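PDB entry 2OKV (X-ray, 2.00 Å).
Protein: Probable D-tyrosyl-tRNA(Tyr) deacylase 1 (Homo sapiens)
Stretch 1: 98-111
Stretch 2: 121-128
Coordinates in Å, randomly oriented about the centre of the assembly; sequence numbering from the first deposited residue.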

# COMPACT_ATOMS: atom_id res chain seq x y z
N PRO B 98 -14.37 14.04 -6.59
CA PRO B 98 -15.36 14.21 -5.52
C PRO B 98 -16.28 12.99 -5.36
O PRO B 98 -16.66 12.36 -6.36
CB PRO B 98 -16.18 15.43 -5.97
CG PRO B 98 -15.76 15.72 -7.37
CD PRO B 98 -14.38 15.17 -7.53
N THR B 99 -16.64 12.69 -4.12
CA THR B 99 -17.38 11.46 -3.76
C THR B 99 -18.72 11.22 -4.47
O THR B 99 -19.13 10.07 -4.64
CB THR B 99 -17.58 11.36 -2.23
OG1 THR B 99 -18.08 12.60 -1.73
CG2 THR B 99 -16.27 11.03 -1.54
N GLU B 100 -19.40 12.28 -4.89
CA GLU B 100 -20.69 12.16 -5.59
C GLU B 100 -20.51 11.42 -6.93
O GLU B 100 -21.23 10.45 -7.22
CB GLU B 100 -21.31 13.54 -5.82
CG GLU B 100 -21.81 14.24 -4.55
CD GLU B 100 -20.76 15.13 -3.87
OE1 GLU B 100 -21.14 16.23 -3.41
OE2 GLU B 100 -19.57 14.73 -3.80
N GLN B 101 -19.52 11.87 -7.72
CA GLN B 101 -19.20 11.20 -8.97
C GLN B 101 -18.37 9.95 -8.72
O GLN B 101 -18.55 8.94 -9.42
CB GLN B 101 -18.47 12.13 -9.94
CG GLN B 101 -18.34 11.54 -11.36
CD GLN B 101 -17.33 12.27 -12.24
OE1 GLN B 101 -16.98 13.42 -11.98
NE2 GLN B 101 -16.87 11.60 -13.29
N ALA B 102 -17.46 10.02 -7.75
CA ALA B 102 -16.55 8.91 -7.46
C ALA B 102 -17.28 7.63 -7.09
O ALA B 102 -16.82 6.57 -7.46
CB ALA B 102 -15.52 9.28 -6.36
N GLU B 103 -18.39 7.71 -6.36
CA GLU B 103 -19.12 6.49 -6.00
C GLU B 103 -19.63 5.77 -7.25
O GLU B 103 -19.45 4.57 -7.39
CB GLU B 103 -20.27 6.73 -5.02
CG GLU B 103 -20.83 5.38 -4.53
CD GLU B 103 -21.59 5.44 -3.23
OE1 GLU B 103 -22.13 6.51 -2.88
OE2 GLU B 103 -21.63 4.39 -2.55
N GLY B 104 -20.28 6.53 -8.14
CA GLY B 104 -20.69 5.99 -9.43
C GLY B 104 -19.55 5.42 -10.25
O GLY B 104 -19.66 4.32 -10.81
N PHE B 105 -18.44 6.15 -10.33
CA PHE B 105 -17.27 5.66 -11.08
C PHE B 105 -16.74 4.35 -10.47
O PHE B 105 -16.52 3.37 -11.20
CB PHE B 105 -16.17 6.73 -11.11
CG PHE B 105 -15.04 6.42 -12.06
CD1 PHE B 105 -14.84 7.18 -13.19
CD2 PHE B 105 -14.16 5.35 -11.81
CE1 PHE B 105 -13.81 6.90 -14.08
CE2 PHE B 105 -13.12 5.06 -12.69
CZ PHE B 105 -12.95 5.83 -13.83
N TYR B 106 -16.55 4.35 -9.16
CA TYR B 106 -16.13 3.16 -8.41
C TYR B 106 -17.05 1.96 -8.66
O TYR B 106 -16.58 0.85 -8.97
CB TYR B 106 -16.06 3.47 -6.89
CG TYR B 106 -15.52 2.32 -6.10
CD1 TYR B 106 -14.18 1.95 -6.21
CD2 TYR B 106 -16.34 1.57 -5.24
CE1 TYR B 106 -13.65 0.89 -5.51
CE2 TYR B 106 -15.80 0.45 -4.53
CZ TYR B 106 -14.45 0.15 -4.68
OH TYR B 106 -13.84 -0.92 -4.04
N ASN B 107 -18.36 2.18 -8.53
CA ASN B 107 -19.32 1.11 -8.78
C ASN B 107 -19.17 0.56 -10.21
O ASN B 107 -19.11 -0.66 -10.38
CB ASN B 107 -20.74 1.55 -8.47
CG ASN B 107 -21.00 1.63 -6.98
OD1 ASN B 107 -20.31 0.99 -6.18
ND2 ASN B 107 -21.99 2.42 -6.60
N SER B 108 -19.07 1.44 -11.20
CA SER B 108 -18.86 1.01 -12.60
C SER B 108 -17.55 0.21 -12.75
O SER B 108 -17.49 -0.79 -13.50
CB SER B 108 -18.87 2.20 -13.55
OG SER B 108 -20.15 2.81 -13.62
N PHE B 109 -16.51 0.68 -12.06
CA PHE B 109 -15.21 0.02 -12.06
C PHE B 109 -15.31 -1.41 -11.52
O PHE B 109 -14.78 -2.36 -12.13
CB PHE B 109 -14.21 0.83 -11.23
CG PHE B 109 -12.92 0.13 -11.00
CD1 PHE B 109 -11.86 0.27 -11.90
CD2 PHE B 109 -12.77 -0.71 -9.90
CE1 PHE B 109 -10.68 -0.41 -11.71
CE2 PHE B 109 -11.58 -1.41 -9.70
CZ PHE B 109 -10.53 -1.25 -10.62
N LEU B 110 -15.98 -1.56 -10.38
CA LEU B 110 -16.18 -2.89 -9.78
C LEU B 110 -16.97 -3.79 -10.69
O LEU B 110 -16.71 -4.99 -10.77
CB LEU B 110 -16.90 -2.79 -8.44
CG LEU B 110 -16.11 -2.55 -7.17
CD1 LEU B 110 -17.12 -2.63 -6.05
CD2 LEU B 110 -14.98 -3.57 -6.94
N GLU B 111 -17.95 -3.21 -11.38
CA GLU B 111 -18.77 -3.98 -12.32
C GLU B 111 -17.98 -4.47 -13.55
O GLU B 111 -18.24 -5.58 -14.03
CB GLU B 111 -20.04 -3.19 -12.70
CG GLU B 111 -21.09 -3.96 -13.50
CD GLU B 111 -21.70 -5.17 -12.77
OE1 GLU B 111 -21.50 -5.36 -11.55
OE2 GLU B 111 -22.39 -5.96 -13.44
N LEU B 121 -15.72 -13.87 -6.95
CA LEU B 121 -14.35 -13.75 -6.45
C LEU B 121 -13.90 -12.31 -6.25
O LEU B 121 -12.74 -12.04 -5.91
CB LEU B 121 -13.39 -14.48 -7.41
CG LEU B 121 -13.70 -15.96 -7.68
CD1 LEU B 121 -12.79 -16.48 -8.79
CD2 LEU B 121 -13.54 -16.79 -6.41
N ILE B 122 -14.82 -11.38 -6.47
CA ILE B 122 -14.56 -9.95 -6.28
C ILE B 122 -15.37 -9.46 -5.09
O ILE B 122 -16.60 -9.56 -5.10
CB ILE B 122 -14.96 -9.09 -7.55
CG1 ILE B 122 -14.33 -9.63 -8.86
CG2 ILE B 122 -14.71 -7.59 -7.31
CD1 ILE B 122 -12.89 -9.42 -9.02
N LYS B 123 -14.67 -8.94 -4.08
CA LYS B 123 -15.27 -8.36 -2.87
C LYS B 123 -14.93 -6.88 -2.73
O LYS B 123 -13.91 -6.40 -3.25
CB LYS B 123 -14.78 -9.12 -1.62
CG LYS B 123 -15.53 -10.42 -1.30
CD LYS B 123 -15.24 -11.55 -2.28
CE LYS B 123 -16.09 -12.80 -1.98
NZ LYS B 123 -15.53 -13.54 -0.80
N ASP B 124 -15.77 -6.16 -2.01
CA ASP B 124 -15.67 -4.72 -1.89
C ASP B 124 -15.66 -4.32 -0.41
O ASP B 124 -16.14 -5.07 0.46
CB ASP B 124 -16.88 -4.09 -2.61
CG ASP B 124 -16.83 -2.56 -2.68
OD1 ASP B 124 -15.74 -1.95 -2.53
OD2 ASP B 124 -17.90 -1.98 -2.90
N GLY B 125 -15.14 -3.13 -0.13
CA GLY B 125 -15.39 -2.49 1.15
C GLY B 125 -16.77 -1.87 1.12
O GLY B 125 -17.64 -2.32 0.36
N LYS B 126 -16.96 -0.83 1.92
CA LYS B 126 -18.20 -0.05 1.91
C LYS B 126 -17.82 1.40 1.60
O LYS B 126 -17.30 2.11 2.47
CB LYS B 126 -18.96 -0.17 3.25
CG LYS B 126 -20.31 0.56 3.25
CD LYS B 126 -21.30 0.11 4.36
CE LYS B 126 -20.67 -0.00 5.75
NZ LYS B 126 -21.68 -0.36 6.83
N PHE B 127 -18.07 1.82 0.36
CA PHE B 127 -17.59 3.11 -0.17
C PHE B 127 -17.54 4.33 0.78
O PHE B 127 -16.53 5.01 0.85
CB PHE B 127 -18.33 3.50 -1.47
CG PHE B 127 -17.76 4.73 -2.12
CD1 PHE B 127 -16.72 4.62 -3.04
CD2 PHE B 127 -18.25 5.99 -1.80
CE1 PHE B 127 -16.17 5.75 -3.63
CE2 PHE B 127 -17.70 7.14 -2.39
CZ PHE B 127 -16.67 7.02 -3.31
N GLY B 128 -18.60 4.65 1.48
CA GLY B 128 -18.52 5.90 2.28
C GLY B 128 -17.92 5.79 3.68
O GLY B 128 -17.74 6.80 4.37

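Helix 99-111 runs nearly antiparallel to strand 122-124, their directions 161° apart, so the start of the helix meets Phe 127 and its later turns meet the strand. Pro 98 occupies the N-cap position; its carbonyl O accepts a hydrogen bond from Ala 102 N at 2.8 Å, opening the helical ladder.

Thr 99 touches the Phe 127 ring, with its carbonyl O 4.0 Å from Phe 127 CE2. Its hydroxyl looks to its own helix instead, where OG1 donates a weak hydrogen bond to Glu 100 OE2 at 3.3 Å. Ala 102 suits a close approach because its side chain is a single methyl: CB lies 4.0 Å from Phe 127 CZ, an apolar contact that leaves the ring near the helix backbone. Glu 103 completes this site in a less obvious way. Its CA sits over the face of the Phe 127 ring, 3.9 Å from the centroid and 17° off the ring normal, a CH-pi contact, while its side chain also touches the phenylalanine, OE2 3.6 Å from Phe 127 CB.

One turn on, Tyr 106 points toward the second stretch and serves two partners. Its ring packs obliquely against that of Phe 127, planes at 41° and CD2 3.8 Å from Phe 127 CD1. Its OH donates a short hydrogen bond to Asp 124 OD1 at 2.6 Å, with the acceptor near the plane of the tyrosine ring. A tyrosine thus combines an apolar ring with a polar tip that can reach the carboxylate.

Leu 110, a further turn along and buried, supplies branched hydrocarbon: CD2 meets Ile 122 CG2 at 4.0 Å, whereas CD1 lies 3.3 Å from Asp 124 OD2, a close approach without a hydrogen bond.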